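CurF (Lyngbya majuscula, PDB 5DP2) is an unusual enoyl reductase-type cyclopropanase that binds NADP and forms the cyclopropane ring on the polyketide pathway to curacin A. Local coordinates at residues F187-P192 / H205-R210; P192-V197 / K332-I337; V229-L234 / R252-G257. All blocks are in the same frame, centred on the assembly; numbering follows the deposited sequence. Where two conformers were deposited one is given.

Overall arrangement
From the N terminus, the chain first reaches the contacts at strand 185-190. Contact 1 pairs it with strand 205-208, closing a short beta-alpha-beta loop through helix 195-200. Contact 2 starts within that loop, shares P192 with contact 1 and closes only at 332-337 near the C terminus, so the two cross; I195 packs against T190 and V206 between them. Contact 3 follows contact 1 in series and lies wholly within the long span of contact 2. Contacts 1 and 3 hold strands of one six-stranded parallel sheet, their centres about 15 Å apart, whereas contact 2 ties that half to the segment leading into strand 336-340 of the mixed sheet. All three touch NADP.

Contact 1. Residues F187-P192 / H205-R210; sequences FATTSP and HVMNSR. With NAP (NADP nicotinamide-adenine-dinucleotide phosphate), chain B.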
# COMPACT_ATOMS: atom_id res chain seq x y z
N PHE A 187 12.96 13.25 6.72
CA PHE A 187 12.33 14.53 6.47
C PHE A 187 10.95 14.18 5.93
O PHE A 187 10.84 13.41 4.99
CB PHE A 187 13.12 15.32 5.42
CG PHE A 187 14.50 15.75 5.86
CD1 PHE A 187 15.54 14.84 6.03
CD2 PHE A 187 14.79 17.08 6.08
CE1 PHE A 187 16.79 15.22 6.43
CE2 PHE A 187 16.04 17.47 6.48
CZ PHE A 187 17.05 16.54 6.65
N ALA A 188 9.90 14.66 6.54
CA ALA A 188 8.53 14.27 6.16
C ALA A 188 7.75 15.45 5.67
O ALA A 188 7.94 16.58 6.13
CB ALA A 188 7.83 13.65 7.36
N THR A 189 6.82 15.18 4.75
CA THR A 189 5.81 16.18 4.38
C THR A 189 4.42 15.62 4.62
O THR A 189 4.17 14.42 4.46
CB THR A 189 5.93 16.70 2.94
OG1 THR A 189 5.46 15.69 2.04
CG2 THR A 189 7.35 17.14 2.62
N THR A 190 3.50 16.50 5.01
CA THR A 190 2.10 16.15 5.19
C THR A 190 1.29 17.46 5.17
O THR A 190 1.84 18.56 5.15
CB THR A 190 1.89 15.36 6.51
OG1 THR A 190 0.55 14.90 6.58
CG2 THR A 190 2.16 16.20 7.74
N SER A 191 -0.02 17.32 5.17
CA SER A 191 -0.88 18.50 5.12
C SER A 191 -0.77 19.28 6.44
O SER A 191 -0.49 18.70 7.50
CB SER A 191 -2.31 18.07 4.86
OG SER A 191 -2.44 17.44 3.59
N PRO A 192 -1.04 20.60 6.41
CA PRO A 192 -0.81 21.43 7.60
C PRO A 192 -1.42 20.91 8.91
O PRO A 192 -0.77 21.02 9.96
CB PRO A 192 -1.36 22.79 7.18
CG PRO A 192 -1.08 22.83 5.71
CD PRO A 192 -1.34 21.44 5.22
N HIS A 205 11.84 16.83 11.48
CA HIS A 205 11.62 17.74 10.35
C HIS A 205 10.33 17.36 9.60
O HIS A 205 10.30 16.35 8.91
CB HIS A 205 12.79 17.70 9.37
CG HIS A 205 14.09 18.20 9.93
ND1 HIS A 205 14.22 19.40 10.59
CD2 HIS A 205 15.33 17.67 9.87
CE1 HIS A 205 15.48 19.59 10.93
NE2 HIS A 205 16.17 18.56 10.49
N VAL A 206 9.29 18.17 9.76
CA VAL A 206 7.99 17.93 9.15
C VAL A 206 7.55 19.24 8.49
O VAL A 206 7.54 20.29 9.12
CB VAL A 206 6.93 17.46 10.17
CG1 VAL A 206 5.65 17.08 9.42
CG2 VAL A 206 7.42 16.29 11.02
N MET A 207 7.21 19.15 7.20
CA MET A 207 6.92 20.30 6.34
C MET A 207 5.58 20.10 5.65
O MET A 207 5.09 18.97 5.54
CB MET A 207 8.04 20.45 5.26
CG MET A 207 9.40 20.77 5.84
SD MET A 207 10.74 20.40 4.72
CE MET A 207 10.78 18.63 4.96
N ASN A 208 5.03 21.18 5.13
CA ASN A 208 3.79 21.13 4.37
C ASN A 208 4.01 20.52 3.00
O ASN A 208 4.86 20.97 2.22
CB ASN A 208 3.29 22.59 4.22
CG ASN A 208 1.98 22.71 3.48
OD1 ASN A 208 1.26 21.75 3.28
ND2 ASN A 208 1.64 23.94 3.09
N SER A 209 3.21 19.50 2.69
CA SER A 209 3.24 18.84 1.41
C SER A 209 2.36 19.47 0.33
O SER A 209 2.44 19.07 -0.83
CB SER A 209 2.70 17.44 1.57
OG SER A 209 1.36 17.54 2.03
N ARG A 210 1.49 20.41 0.72
CA ARG A 210 0.41 20.87 -0.14
C ARG A 210 0.83 21.98 -1.09
O ARG A 210 0.02 22.38 -1.94
CB ARG A 210 -0.81 21.28 0.69
CG ARG A 210 -1.48 20.10 1.35
CD ARG A 210 -2.52 19.49 0.44
NE ARG A 210 -2.99 18.19 0.96
CZ ARG A 210 -3.91 17.43 0.34
NH1 ARG A 210 -4.47 17.83 -0.79
NH2 ARG A 210 -4.27 16.26 0.86
PA NAP B . -2.48 7.21 1.43
O1A NAP B . -2.99 6.72 2.74
O2A NAP B . -1.07 7.66 1.32
O5B NAP B . -3.48 8.37 0.96
C5B NAP B . -3.11 9.29 -0.08
C4B NAP B . -2.12 10.34 0.38
O4B NAP B . -1.97 11.29 -0.65
C3B NAP B . -2.53 11.06 1.63
O3B NAP B . -1.58 10.76 2.65
C2B NAP B . -2.52 12.56 1.25
O2B NAP B . -1.86 13.44 2.11
C1B NAP B . -1.73 12.58 -0.05
N9A NAP B . -2.19 13.56 -1.02
C8A NAP B . -3.20 13.40 -1.94
N7A NAP B . -3.34 14.52 -2.68
C5A NAP B . -2.41 15.39 -2.25
C6A NAP B . -2.03 16.71 -2.61
N6A NAP B . -2.67 17.36 -3.60
N1A NAP B . -1.03 17.28 -1.95
C2A NAP B . -0.41 16.61 -0.97
N3A NAP B . -0.68 15.37 -0.55
C4A NAP B . -1.68 14.78 -1.17
O3 NAP B . -2.75 6.11 0.29
PN NAP B . -1.95 4.76 -0.03
O1N NAP B . -2.95 3.73 -0.39
O2N NAP B . -0.96 4.46 1.06
O5D NAP B . -1.20 5.16 -1.34
C5D NAP B . -0.17 6.17 -1.28
C4D NAP B . 0.14 6.69 -2.71
O4D NAP B . 1.00 5.75 -3.32
C3D NAP B . -1.07 6.79 -3.63
O3D NAP B . -0.81 7.82 -4.60
C2D NAP B . -1.14 5.43 -4.27
O2D NAP B . -1.81 5.49 -5.53
C1D NAP B . 0.32 5.07 -4.39
N1N NAP B . 0.76 3.67 -4.25
C2N NAP B . 1.52 3.11 -5.23
C3N NAP B . 1.98 1.80 -5.15
C7N NAP B . 2.81 1.24 -6.25
O7N NAP B . 2.99 0.04 -6.20
N7N NAP B . 3.30 2.07 -7.21
C4N NAP B . 1.65 1.03 -4.03
C5N NAP B . 0.88 1.62 -3.04
C6N NAP B . 0.44 2.95 -3.16
P2B NAP B . -2.45 13.94 3.51
O1X NAP B . -2.45 12.74 4.44
O2X NAP B . -1.46 15.00 3.92
O3X NAP B . -3.84 14.46 3.25
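F187 and H205 lie side by side at the start of a beta-alpha-beta unit of the Rossmann-type nucleotide-binding fold, strands 185-190 and 205-208 running parallel at the border of the sheet. Their ring planes are only 22° apart but slid past one another, so that H205 CD2 sits over one face of the phenyl ring, 3.5 Å from F187 CE2. The methyl CE of M207 comes to the edge of the same ring. On the opposite face of the sheet A188 pairs with V206. A ladder of backbone bonds, A188 N to H205 O, M207 N to A188 O, T190 N to M207 O and S209 N to T190 O, carries the register to the strand ends. There the side chains turn to the 2'-phosphate of NADP. In the conformer of R210 given, one of two, S191 OG accepts from R210 NE at 2.8 Å; it also donates to phosphate O2X at 2.7 Å, while S191 N gives O2X a further bond. T190 OG1 is bonded to S168. N208 has CG anti to its backbone N (chi1 -178°), and its OD1 accepts from R210 N at 2.9 Å, an Asx turn. The same oxygen lies 3.3 Å from P192 CD. An alanine in place of N208 would probably leave R210 N without its acceptor and open a gap beside P192, giving the turn that presents the arginine more freedom. R210 is bent at chi2 (-88°); adenine C6A lies over one face of the guanidinium, offset toward the rim. S191 OG and phosphate O3X lie at its edge, in plane, O3X taking a bond of 3.0 Å from R210 NH2.

Contact 2. Residues P192-V197 / K332-I337; sequences PHKISV and KHIGKI. With NAP (NADP nicotinamide-adenine-dinucleotide phosphate), chain B.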
# COMPACT_ATOMS: atom_id res chain seq x y z
N PRO A 192 -1.04 20.60 6.41
CA PRO A 192 -0.81 21.43 7.60
C PRO A 192 -1.42 20.91 8.91
O PRO A 192 -0.77 21.02 9.96
CB PRO A 192 -1.36 22.79 7.18
CG PRO A 192 -1.08 22.83 5.71
CD PRO A 192 -1.34 21.44 5.22
N HIS A 193 -2.64 20.39 8.87
CA HIS A 193 -3.30 19.98 10.09
C HIS A 193 -2.81 18.63 10.62
O HIS A 193 -3.22 18.23 11.71
CB HIS A 193 -4.83 19.99 9.95
CG HIS A 193 -5.37 18.87 9.13
ND1 HIS A 193 -5.26 18.84 7.76
CD2 HIS A 193 -6.04 17.76 9.50
CE1 HIS A 193 -5.86 17.74 7.32
NE2 HIS A 193 -6.33 17.07 8.36
N LYS A 194 -1.97 17.93 9.85
CA LYS A 194 -1.37 16.67 10.28
C LYS A 194 0.08 16.82 10.72
O LYS A 194 0.65 15.87 11.26
CB LYS A 194 -1.48 15.61 9.17
CG LYS A 194 -2.91 15.35 8.72
CD LYS A 194 -3.00 14.23 7.69
CE LYS A 194 -4.39 14.11 7.11
NZ LYS A 194 -4.52 12.91 6.23
N ILE A 195 0.67 18.00 10.53
CA ILE A 195 2.08 18.20 10.89
C ILE A 195 2.33 17.90 12.36
O ILE A 195 3.28 17.19 12.71
CB ILE A 195 2.55 19.62 10.50
CG1 ILE A 195 2.63 19.72 8.97
CG2 ILE A 195 3.88 19.95 11.17
CD1 ILE A 195 2.96 21.10 8.43
N SER A 196 1.49 18.43 13.24
CA SER A 196 1.66 18.24 14.67
C SER A 196 1.60 16.76 15.04
O SER A 196 2.31 16.32 15.97
CB SER A 196 0.56 19.01 15.43
OG SER A 196 -0.74 18.53 15.09
N VAL A 197 0.75 16.02 14.35
CA VAL A 197 0.60 14.60 14.61
C VAL A 197 1.92 13.86 14.31
O VAL A 197 2.38 13.03 15.09
CB VAL A 197 -0.58 14.00 13.79
CG1 VAL A 197 -0.70 12.51 14.03
CG2 VAL A 197 -1.89 14.71 14.13
N LYS A 332 -8.90 12.02 5.68
CA LYS A 332 -9.19 12.29 7.07
C LYS A 332 -8.32 11.51 8.04
O LYS A 332 -8.53 11.59 9.25
CB LYS A 332 -10.67 12.00 7.36
CG LYS A 332 -11.63 12.85 6.58
CD LYS A 332 -13.06 12.47 6.94
CE LYS A 332 -14.07 13.44 6.40
NZ LYS A 332 -15.43 13.15 6.95
N HIS A 333 -7.37 10.76 7.50
CA HIS A 333 -6.71 9.68 8.23
C HIS A 333 -5.24 9.93 8.54
O HIS A 333 -4.56 10.75 7.97
CB HIS A 333 -6.81 8.42 7.37
CG HIS A 333 -6.04 8.52 6.11
ND1 HIS A 333 -6.19 9.59 5.23
CD2 HIS A 333 -5.06 7.73 5.61
CE1 HIS A 333 -5.32 9.43 4.25
NE2 HIS A 333 -4.63 8.31 4.44
N ILE A 334 -4.75 9.10 9.48
CA ILE A 334 -3.33 8.81 9.65
C ILE A 334 -3.20 7.29 9.56
O ILE A 334 -3.87 6.57 10.33
CB ILE A 334 -2.79 9.26 11.02
CG1 ILE A 334 -3.06 10.74 11.28
CG2 ILE A 334 -1.32 8.87 11.17
CD1 ILE A 334 -2.20 11.65 10.47
N GLY A 335 -2.38 6.78 8.65
CA GLY A 335 -2.19 5.33 8.56
C GLY A 335 -3.18 4.66 7.63
O GLY A 335 -3.26 5.02 6.44
N LYS A 336 -3.92 3.68 8.16
CA LYS A 336 -4.73 2.78 7.36
C LYS A 336 -6.23 2.89 7.74
O LYS A 336 -6.56 3.04 8.92
CB LYS A 336 -4.24 1.32 7.52
CG LYS A 336 -4.48 0.40 6.31
CD LYS A 336 -3.46 0.63 5.20
CE LYS A 336 -3.74 -0.24 3.96
NZ LYS A 336 -2.70 -0.08 2.90
N ILE A 337 -7.10 2.69 6.74
CA ILE A 337 -8.52 2.54 6.99
C ILE A 337 -8.85 1.07 6.77
O ILE A 337 -8.58 0.53 5.69
CB ILE A 337 -9.28 3.49 6.09
CG1 ILE A 337 -8.85 4.94 6.40
CG2 ILE A 337 -10.78 3.28 6.28
CD1 ILE A 337 -9.08 5.87 5.24
PA NAP B . -2.48 7.21 1.43
O1A NAP B . -2.99 6.72 2.74
O2A NAP B . -1.07 7.66 1.32
O5B NAP B . -3.48 8.37 0.96
C5B NAP B . -3.11 9.29 -0.08
C4B NAP B . -2.12 10.34 0.38
O4B NAP B . -1.97 11.29 -0.65
C3B NAP B . -2.53 11.06 1.63
O3B NAP B . -1.58 10.76 2.65
C2B NAP B . -2.52 12.56 1.25
O2B NAP B . -1.86 13.44 2.11
C1B NAP B . -1.73 12.58 -0.05
N9A NAP B . -2.19 13.56 -1.02
C8A NAP B . -3.20 13.40 -1.94
N7A NAP B . -3.34 14.52 -2.68
C5A NAP B . -2.41 15.39 -2.25
C6A NAP B . -2.03 16.71 -2.61
N6A NAP B . -2.67 17.36 -3.60
N1A NAP B . -1.03 17.28 -1.95
C2A NAP B . -0.41 16.61 -0.97
N3A NAP B . -0.68 15.37 -0.55
C4A NAP B . -1.68 14.78 -1.17
O3 NAP B . -2.75 6.11 0.29
PN NAP B . -1.95 4.76 -0.03
O1N NAP B . -2.95 3.73 -0.39
O2N NAP B . -0.96 4.46 1.06
O5D NAP B . -1.20 5.16 -1.34
C5D NAP B . -0.17 6.17 -1.28
C4D NAP B . 0.14 6.69 -2.71
O4D NAP B . 1.00 5.75 -3.32
C3D NAP B . -1.07 6.79 -3.63
O3D NAP B . -0.81 7.82 -4.60
C2D NAP B . -1.14 5.43 -4.27
O2D NAP B . -1.81 5.49 -5.53
C1D NAP B . 0.32 5.07 -4.39
N1N NAP B . 0.76 3.67 -4.25
C2N NAP B . 1.52 3.11 -5.23
C3N NAP B . 1.98 1.80 -5.15
C7N NAP B . 2.81 1.24 -6.25
O7N NAP B . 2.99 0.04 -6.20
N7N NAP B . 3.30 2.07 -7.21
C4N NAP B . 1.65 1.03 -4.03
C5N NAP B . 0.88 1.62 -3.04
C6N NAP B . 0.44 2.95 -3.16
P2B NAP B . -2.45 13.94 3.51
O1X NAP B . -2.45 12.74 4.44
O2X NAP B . -1.46 15.00 3.92
O3X NAP B . -3.84 14.46 3.25
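K194 leaves its backbone with CG anti to the carbonyl carbon (chi1 -57°) and is extended from there on, a straight reach that brings NZ to the carbonyl of H333. In H333 CG lies between the backbone N and the carbonyl carbon (chi1 66°); the ring stands between the ammonium of K194 and the pyrophosphate, ND1 3.8 Å from K194 NZ and NE2 at the coenzyme. K194 NZ donates to H333 O at 2.8 Å, lying in the carbonyl plane, and to O1X of the 2'-phosphate of NADP at 2.7 Å; S331 O is a third acceptor. The ammonium is thus gripped by two backbone carbonyls and a phosphate oxygen, which fixes its place and probably offsets part of the phosphate charge. H333 NE2 bonds O1A of the coenzyme at 2.8 Å, with O1A near the ring plane at its edge. Below the polar tip the chains are apolar: I334 slides past K194 in the opposite direction, CD1 3.9 Å from K194 CD, and the same methyl meets V197 CG1 at 4.0 Å. Together the two segments line the coenzyme pocket, K194 at the 2'-phosphate and H333 at the PA phosphate of the pyrophosphate. The start of helix 195-200, on the parallel-sheet side, faces the loop between helix 321-329, where L328 touches H333, and strand 336-340 of the mixed sheet; S168 packs on both K194 and I334.

Contact 3. Residues V229-L234 / R252-G257; sequences VIFNSL and RYIEIG. With NAP (NADP nicotinamide-adenine-dinucleotide phosphate), chain B.
N232 and E255 lie side by side on the tightly knit part of this pair of parallel strands, their amide and carboxylate planes 78° apart. N232 ND2 donates to the syn lone pair of E255 OE1 at 2.8 Å, and Y253 OH takes the anti lone pair of the same oxygen at 2.6 Å. G257 N bonds E255 OE2, so both oxygens of this buried carboxylate are satisfied. ND2 also reaches L234 O, while N232 OD1 accepts from L234 N in an Asx turn. On the other face V229, F231 and I254 interlock, V229 CG1 being 3.7 Å from I254 CD1. The ends are more open, R252 and S233 being partly exposed. R252 lays its guanidinium under V229 CG2, which stands 3.5 Å above its centre; its NH2 is held outside the pair by a salt bridge to E160 and a bond to A154 O. S233 touches I256 CG1 through CB and borders the nicotinamide ribose. I256 O accepts from the carboxamide N7N at 2.9 Å, and L234 CD2 lies against adenine N3A. Strands 227-232 and 251-255 are neighbours in a parallel sheet of order 3-2-1-4-5-6 that takes NADP at its C-terminal edge, as in the Rossmann fold.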
# COMPACT_ATOMS: atom_id res chain seq x y z
N VAL A 229 17.67 10.28 -0.69
CA VAL A 229 16.59 9.43 -1.18
C VAL A 229 15.30 10.24 -1.05
O VAL A 229 15.07 10.87 -0.01
CB VAL A 229 16.49 8.12 -0.38
CG1 VAL A 229 15.34 7.24 -0.87
CG2 VAL A 229 17.80 7.34 -0.41
N ILE A 230 14.44 10.13 -2.07
CA ILE A 230 13.07 10.64 -2.00
C ILE A 230 12.13 9.47 -2.23
O ILE A 230 12.31 8.70 -3.19
CB ILE A 230 12.82 11.77 -3.03
CG1 ILE A 230 13.72 12.97 -2.72
CG2 ILE A 230 11.36 12.16 -3.02
CD1 ILE A 230 13.66 14.07 -3.75
N PHE A 231 11.13 9.35 -1.36
CA PHE A 231 10.04 8.37 -1.50
C PHE A 231 8.78 9.18 -1.79
O PHE A 231 8.21 9.81 -0.89
CB PHE A 231 9.92 7.56 -0.20
CG PHE A 231 8.90 6.45 -0.27
CD1 PHE A 231 9.26 5.20 -0.73
CD2 PHE A 231 7.60 6.63 0.17
CE1 PHE A 231 8.34 4.16 -0.79
CE2 PHE A 231 6.69 5.58 0.12
CZ PHE A 231 7.06 4.35 -0.37
N ASN A 232 8.38 9.19 -3.07
CA ASN A 232 7.34 10.09 -3.54
C ASN A 232 6.14 9.35 -4.10
O ASN A 232 6.28 8.31 -4.73
CB ASN A 232 7.88 11.00 -4.64
CG ASN A 232 6.90 12.12 -4.99
OD1 ASN A 232 6.30 12.71 -4.07
ND2 ASN A 232 6.70 12.40 -6.27
N SER A 233 4.97 9.97 -3.93
CA SER A 233 3.74 9.59 -4.62
C SER A 233 3.00 10.80 -5.24
O SER A 233 1.94 10.61 -5.82
CB SER A 233 2.80 8.86 -3.69
OG SER A 233 2.36 9.68 -2.64
N LEU A 234 3.52 12.02 -5.08
CA LEU A 234 2.82 13.24 -5.53
C LEU A 234 3.38 13.65 -6.88
O LEU A 234 4.54 14.06 -6.98
CB LEU A 234 2.99 14.35 -4.48
CG LEU A 234 2.56 13.99 -3.06
CD1 LEU A 234 2.80 15.16 -2.11
CD2 LEU A 234 1.11 13.54 -3.00
N ARG A 252 18.71 9.05 -5.05
CA ARG A 252 17.81 8.01 -5.52
C ARG A 252 16.37 8.49 -5.37
O ARG A 252 15.92 8.83 -4.27
CB ARG A 252 18.06 6.70 -4.79
CG ARG A 252 19.47 6.13 -5.02
CD ARG A 252 20.47 6.47 -3.92
NE ARG A 252 20.25 5.66 -2.74
CZ ARG A 252 20.80 5.90 -1.54
NH1 ARG A 252 21.50 7.00 -1.33
NH2 ARG A 252 20.61 5.04 -0.57
N TYR A 253 15.65 8.48 -6.50
CA TYR A 253 14.27 8.97 -6.59
C TYR A 253 13.34 7.78 -6.76
O TYR A 253 13.31 7.19 -7.84
CB TYR A 253 14.20 9.97 -7.77
CG TYR A 253 12.86 10.45 -8.19
CD1 TYR A 253 11.74 10.38 -7.39
CD2 TYR A 253 12.69 10.94 -9.50
CE1 TYR A 253 10.47 10.74 -7.87
CE2 TYR A 253 11.45 11.29 -9.99
CZ TYR A 253 10.34 11.18 -9.18
OH TYR A 253 9.10 11.45 -9.70
N ILE A 254 12.62 7.46 -5.70
CA ILE A 254 11.62 6.39 -5.71
C ILE A 254 10.28 7.03 -6.01
O ILE A 254 9.83 7.94 -5.32
CB ILE A 254 11.54 5.67 -4.36
CG1 ILE A 254 12.91 5.17 -3.87
CG2 ILE A 254 10.54 4.54 -4.45
CD1 ILE A 254 12.88 4.91 -2.38
N GLU A 255 9.61 6.52 -7.07
CA GLU A 255 8.30 7.06 -7.47
C GLU A 255 7.27 5.94 -7.45
O GLU A 255 7.39 4.96 -8.24
CB GLU A 255 8.37 7.71 -8.85
CG GLU A 255 7.05 8.36 -9.29
CD GLU A 255 6.56 9.41 -8.29
OE1 GLU A 255 7.22 10.49 -8.23
OE2 GLU A 255 5.57 9.18 -7.57
N ILE A 256 6.29 6.08 -6.57
CA ILE A 256 5.19 5.11 -6.51
C ILE A 256 3.90 5.69 -7.08
O ILE A 256 2.93 4.94 -7.24
CB ILE A 256 4.99 4.51 -5.11
CG1 ILE A 256 4.43 5.51 -4.09
CG2 ILE A 256 6.29 3.88 -4.61
CD1 ILE A 256 4.04 4.91 -2.76
N GLY A 257 3.84 6.98 -7.38
CA GLY A 257 2.68 7.48 -8.10
C GLY A 257 2.70 6.89 -9.51
O GLY A 257 3.76 6.58 -10.04
PA NAP B . -2.48 7.21 1.43
O1A NAP B . -2.99 6.72 2.74
O2A NAP B . -1.07 7.66 1.32
O5B NAP B . -3.48 8.37 0.96
C5B NAP B . -3.11 9.29 -0.08
C4B NAP B . -2.12 10.34 0.38
O4B NAP B . -1.97 11.29 -0.65
C3B NAP B . -2.53 11.06 1.63
O3B NAP B . -1.58 10.76 2.65
C2B NAP B . -2.52 12.56 1.25
O2B NAP B . -1.86 13.44 2.11
C1B NAP B . -1.73 12.58 -0.05
N9A NAP B . -2.19 13.56 -1.02
C8A NAP B . -3.20 13.40 -1.94
N7A NAP B . -3.34 14.52 -2.68
C5A NAP B . -2.41 15.39 -2.25
C6A NAP B . -2.03 16.71 -2.61
N6A NAP B . -2.67 17.36 -3.60
N1A NAP B . -1.03 17.28 -1.95
C2A NAP B . -0.41 16.61 -0.97
N3A NAP B . -0.68 15.37 -0.55
C4A NAP B . -1.68 14.78 -1.17
O3 NAP B . -2.75 6.11 0.29
PN NAP B . -1.95 4.76 -0.03
O1N NAP B . -2.95 3.73 -0.39
O2N NAP B . -0.96 4.46 1.06
O5D NAP B . -1.20 5.16 -1.34
C5D NAP B . -0.17 6.17 -1.28
C4D NAP B . 0.14 6.69 -2.71
O4D NAP B . 1.00 5.75 -3.32
C3D NAP B . -1.07 6.79 -3.63
O3D NAP B . -0.81 7.82 -4.60
C2D NAP B . -1.14 5.43 -4.27
O2D NAP B . -1.81 5.49 -5.53
C1D NAP B . 0.32 5.07 -4.39
N1N NAP B . 0.76 3.67 -4.25
C2N NAP B . 1.52 3.11 -5.23
C3N NAP B . 1.98 1.80 -5.15
C7N NAP B . 2.81 1.24 -6.25
O7N NAP B . 2.99 0.04 -6.20
N7N NAP B . 3.30 2.07 -7.21
C4N NAP B . 1.65 1.03 -4.03
C5N NAP B . 0.88 1.62 -3.04
C6N NAP B . 0.44 2.95 -3.16
P2B NAP B . -2.45 13.94 3.51
O1X NAP B . -2.45 12.74 4.44
O2X NAP B . -1.46 15.00 3.92
O3X NAP B . -3.84 14.46 3.25